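PDB 5MDN: DNA polymerase from Pyrobaculum calidifontis, which probably catalyses the template-directed, stepwise addition of deoxyribonucleotides to a growing DNA strand, with release of diphosphate, as a family B polymerase. Local coordinates for residues D420-M429 and K508-L518. Numbering follows the deposited sequence.
Sequences DFSSMYPNIM and KVMANAMYGYL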
loop_
_atom_site.group_PDB
_atom_site.type_symbol
_atom_site.label_atom_id
_atom_site.label_comp_id
_atom_site.label_asym_id
_atom_site.label_seq_id
_atom_site.Cartn_x
_atom_site.Cartn_y
_atom_site.Cartn_z
ATOM N N ASP A 420 5.995 -20.413 -5.477
ATOM C CA ASP A 420 4.847 -19.667 -4.976
ATOM C C ASP A 420 3.668 -20.613 -4.772
ATOM O O ASP A 420 3.244 -21.295 -5.711
ATOM C CB ASP A 420 4.475 -18.544 -5.945
ATOM C CG ASP A 420 3.533 -17.528 -5.327
ATOM O OD1 ASP A 420 3.156 -17.699 -4.149
ATOM O OD2 ASP A 420 3.164 -16.561 -6.026
ATOM N N PHE A 421 3.145 -20.653 -3.546
ATOM C CA PHE A 421 1.995 -21.478 -3.198
ATOM C C PHE A 421 0.757 -20.648 -2.865
ATOM O O PHE A 421 -0.147 -21.140 -2.183
ATOM C CB PHE A 421 2.340 -22.400 -2.027
ATOM C CG PHE A 421 2.942 -23.712 -2.440
ATOM C CD1 PHE A 421 4.299 -23.819 -2.686
ATOM C CD2 PHE A 421 2.152 -24.844 -2.567
ATOM C CE1 PHE A 421 4.859 -25.024 -3.060
ATOM C CE2 PHE A 421 2.707 -26.053 -2.940
ATOM C CZ PHE A 421 4.063 -26.143 -3.187
ATOM N N SER A 422 0.706 -19.390 -3.313
ATOM C CA SER A 422 -0.377 -18.501 -2.900
ATOM C C SER A 422 -1.722 -18.909 -3.494
ATOM O O SER A 422 -2.763 -18.697 -2.861
ATOM C CB SER A 422 -0.046 -17.060 -3.285
ATOM O OG SER A 422 1.053 -16.572 -2.533
ATOM N N SER A 423 -1.730 -19.493 -4.694
ATOM C CA SER A 423 -2.979 -19.938 -5.301
ATOM C C SER A 423 -3.589 -21.139 -4.588
ATOM O O SER A 423 -4.695 -21.556 -4.947
ATOM C CB SER A 423 -2.758 -20.275 -6.777
ATOM O OG SER A 423 -2.192 -19.180 -7.474
ATOM N N MET A 424 -2.890 -21.701 -3.601
ATOM C CA MET A 424 -3.414 -22.837 -2.848
ATOM C C MET A 424 -4.684 -22.476 -2.084
ATOM O O MET A 424 -5.618 -23.282 -2.003
ATOM C CB MET A 424 -2.335 -23.344 -1.895
ATOM C CG MET A 424 -2.709 -24.539 -1.047
ATOM S SD MET A 424 -1.230 -25.178 -0.246
ATOM C CE MET A 424 -0.895 -23.859 0.913
ATOM N N TYR A 425 -4.733 -21.276 -1.508
ATOM C CA TYR A 425 -5.796 -20.899 -0.584
ATOM C C TYR A 425 -7.153 -20.743 -1.268
ATOM O O TYR A 425 -8.161 -21.216 -0.724
ATOM C CB TYR A 425 -5.417 -19.618 0.158
ATOM C CG TYR A 425 -4.177 -19.786 0.991
ATOM C CD1 TYR A 425 -4.223 -20.468 2.199
ATOM C CD2 TYR A 425 -2.956 -19.287 0.562
ATOM C CE1 TYR A 425 -3.093 -20.635 2.963
ATOM C CE2 TYR A 425 -1.819 -19.449 1.318
ATOM C CZ TYR A 425 -1.896 -20.124 2.517
ATOM O OH TYR A 425 -0.765 -20.285 3.270
ATOM N N PRO A 426 -7.251 -20.086 -2.432
ATOM C CA PRO A 426 -8.537 -20.132 -3.152
ATOM C C PRO A 426 -8.964 -21.545 -3.503
ATOM O O PRO A 426 -10.146 -21.884 -3.363
ATOM C CB PRO A 426 -8.268 -19.285 -4.403
ATOM C CG PRO A 426 -7.189 -18.356 -3.997
ATOM C CD PRO A 426 -6.308 -19.153 -3.080
ATOM N N ASN A 427 -8.026 -22.379 -3.966
ATOM C CA ASN A 427 -8.333 -23.777 -4.260
ATOM C C ASN A 427 -8.938 -24.479 -3.051
ATOM O O ASN A 427 -9.981 -25.135 -3.157
ATOM C CB ASN A 427 -7.069 -24.506 -4.716
ATOM C CG ASN A 427 -7.058 -24.785 -6.203
ATOM O OD1 ASN A 427 -7.358 -23.908 -7.015
ATOM N ND2 ASN A 427 -6.721 -26.016 -6.570
ATOM N N ILE A 428 -8.279 -24.370 -1.895
ATOM C CA ILE A 428 -8.778 -25.001 -0.674
ATOM C C ILE A 428 -10.192 -24.520 -0.359
ATOM O O ILE A 428 -11.088 -25.317 -0.054
ATOM C CB ILE A 428 -7.814 -24.729 0.493
ATOM C CG1 ILE A 428 -6.707 -25.782 0.513
ATOM C CG2 ILE A 428 -8.554 -24.724 1.823
ATOM C CD1 ILE A 428 -5.551 -25.420 1.400
ATOM N N MET A 429 -10.413 -23.204 -0.429
ATOM C CA MET A 429 -11.705 -22.651 -0.038
ATOM C C MET A 429 -12.797 -22.972 -1.053
ATOM O O MET A 429 -13.965 -23.113 -0.675
ATOM C CB MET A 429 -11.579 -21.142 0.169
ATOM C CG MET A 429 -10.785 -20.772 1.412
ATOM S SD MET A 429 -10.731 -19.003 1.743
ATOM C CE MET A 429 -9.631 -18.443 0.446
ATOM N N LYS A 508 -5.550 -12.204 -9.873
ATOM C CA LYS A 508 -4.811 -13.150 -9.039
ATOM C C LYS A 508 -4.550 -12.585 -7.646
ATOM O O LYS A 508 -4.768 -13.266 -6.637
ATOM C CB LYS A 508 -3.479 -13.489 -9.703
ATOM C CG LYS A 508 -2.599 -14.400 -8.867
ATOM C CD LYS A 508 -1.280 -14.694 -9.555
ATOM C CE LYS A 508 -0.388 -15.548 -8.668
ATOM N NZ LYS A 508 0.937 -15.813 -9.294
ATOM N N VAL A 509 -4.070 -11.340 -7.574
ATOM C CA VAL A 509 -3.675 -10.764 -6.290
ATOM C C VAL A 509 -4.875 -10.635 -5.361
ATOM O O VAL A 509 -4.779 -10.910 -4.158
ATOM C CB VAL A 509 -2.973 -9.410 -6.507
ATOM C CG1 VAL A 509 -2.634 -8.761 -5.172
ATOM C CG2 VAL A 509 -1.720 -9.594 -7.341
ATOM N N MET A 510 -6.026 -10.228 -5.899
ATOM C CA MET A 510 -7.218 -10.105 -5.067
ATOM C C MET A 510 -7.716 -11.471 -4.606
ATOM O O MET A 510 -8.171 -11.620 -3.466
ATOM C CB MET A 510 -8.310 -9.356 -5.826
ATOM C CG MET A 510 -7.929 -7.924 -6.176
ATOM S SD MET A 510 -7.644 -6.875 -4.736
ATOM C CE MET A 510 -9.176 -7.100 -3.839
ATOM N N ALA A 511 -7.648 -12.478 -5.481
ATOM C CA ALA A 511 -8.022 -13.834 -5.088
ATOM C C ALA A 511 -7.097 -14.368 -3.999
ATOM O O ALA A 511 -7.557 -14.925 -2.995
ATOM C CB ALA A 511 -8.008 -14.751 -6.311
ATOM N N ASN A 512 -5.783 -14.212 -4.183
ATOM C CA ASN A 512 -4.825 -14.724 -3.209
ATOM C C ASN A 512 -4.789 -13.894 -1.929
ATOM O O ASN A 512 -4.260 -14.365 -0.917
ATOM C CB ASN A 512 -3.429 -14.782 -3.828
ATOM C CG ASN A 512 -3.356 -15.728 -5.009
ATOM O OD1 ASN A 512 -4.228 -16.579 -5.191
ATOM N ND2 ASN A 512 -2.310 -15.592 -5.815
ATOM N N ALA A 513 -5.330 -12.676 -1.950
ATOM C CA ALA A 513 -5.390 -11.857 -0.746
ATOM C C ALA A 513 -6.491 -12.290 0.214
ATOM O O ALA A 513 -6.487 -11.858 1.372
ATOM C CB ALA A 513 -5.586 -10.388 -1.119
ATOM N N MET A 514 -7.444 -13.104 -0.253
ATOM C CA MET A 514 -8.571 -13.526 0.577
ATOM C C MET A 514 -8.109 -14.155 1.889
ATOM O O MET A 514 -8.636 -13.839 2.962
ATOM C CB MET A 514 -9.447 -14.506 -0.203
ATOM C CG MET A 514 -10.850 -14.673 0.354
ATOM S SD MET A 514 -11.860 -13.203 0.094
ATOM C CE MET A 514 -11.714 -13.014 -1.682
ATOM N N TYR A 515 -7.132 -15.066 1.813
ATOM C CA TYR A 515 -6.699 -15.810 2.996
ATOM C C TYR A 515 -6.202 -14.880 4.097
ATOM O O TYR A 515 -6.523 -15.076 5.276
ATOM C CB TYR A 515 -5.617 -16.815 2.602
ATOM C CG TYR A 515 -4.911 -17.466 3.768
ATOM C CD1 TYR A 515 -5.570 -18.370 4.592
ATOM C CD2 TYR A 515 -3.576 -17.193 4.031
ATOM C CE1 TYR A 515 -4.920 -18.972 5.656
ATOM C CE2 TYR A 515 -2.919 -17.789 5.088
ATOM C CZ TYR A 515 -3.593 -18.676 5.897
ATOM O OH TYR A 515 -2.927 -19.263 6.946
ATOM N N GLY A 516 -5.410 -13.869 3.737
ATOM C CA GLY A 516 -4.981 -12.893 4.727
ATOM C C GLY A 516 -6.137 -12.106 5.314
ATOM O O GLY A 516 -6.130 -11.762 6.499
ATOM N N TYR A 517 -7.143 -11.801 4.490
ATOM C CA TYR A 517 -8.279 -11.012 4.955
ATOM C C TYR A 517 -9.115 -11.780 5.971
ATOM O O TYR A 517 -9.516 -11.232 7.005
ATOM C CB TYR A 517 -9.140 -10.586 3.766
ATOM C CG TYR A 517 -10.500 -10.057 4.160
ATOM C CD1 TYR A 517 -10.661 -8.745 4.582
ATOM C CD2 TYR A 517 -11.623 -10.872 4.109
ATOM C CE1 TYR A 517 -11.906 -8.260 4.945
ATOM C CE2 TYR A 517 -12.868 -10.398 4.471
ATOM C CZ TYR A 517 -13.005 -9.091 4.887
ATOM O OH TYR A 517 -14.243 -8.615 5.248
ATOM N N LEU A 518 -9.402 -13.053 5.690
ATOM C CA LEU A 518 -10.305 -13.826 6.536
ATOM C C LEU A 518 -9.711 -14.160 7.897
ATOM O O LEU A 518 -10.446 -14.630 8.771
ATOM C CB LEU A 518 -10.720 -15.111 5.820
ATOM C CG LEU A 518 -11.471 -14.903 4.503
ATOM C CD1 LEU A 518 -11.540 -16.193 3.708
ATOM C CD2 LEU A 518 -12.863 -14.352 4.763
#
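Y425 lays one face of its ring on a face of Y515, the two planes only 11° from parallel and the centroids 3.8 Å apart. Y425 CE1 sits over the centre of the Y515 ring, and the CB atoms of the two residues also meet, so the overlap runs from the base of each side chain outward. The two rings arrive by different first torsions, CG of Y515 pointing opposite the backbone N (chi1 169°) and that of Y425 opposite the carbonyl carbon. With an alanine in place of Y425, the Y515 ring would probably lose cover on one face and turn more freely. The pair illustrates how separate sequence motifs build one surface: the segments correspond to motif A (here DxxSMYP) and motif B (here KxxxNAxYG) of family B polymerases, and Y425 probably shares the role of its counterpart in relatives, the steric gate against ribonucleotides.

One helical turn beyond Y425, M429 bends at its end and meets L518 tip to tip, SD to CD1 at 3.5 Å, while its CE rests on CG of M514. P426 crosses N512 at about a right angle, its CG 3.6 Å from the carbonyl O of A511. The N512 amide lies along the S422–S423 backbone without a hydrogen bond to it. Farther out, the extended K508 brings NZ to 4.0 Å from OD2 of D420, too long for a salt bridge; OD1 of D420 instead takes S422 OG on its syn lone pair and, from above the carboxylate plane, S422 N, the latter bond closing an Asx turn.

Short segments of helices 424-431 and 514-519 cross at 70°. Helix 528-551 places V534 against both tyrosines, helix 468-486 packs L473 on M429 and M514, and strand 416-420 leads 420-429 out of the palm sheet.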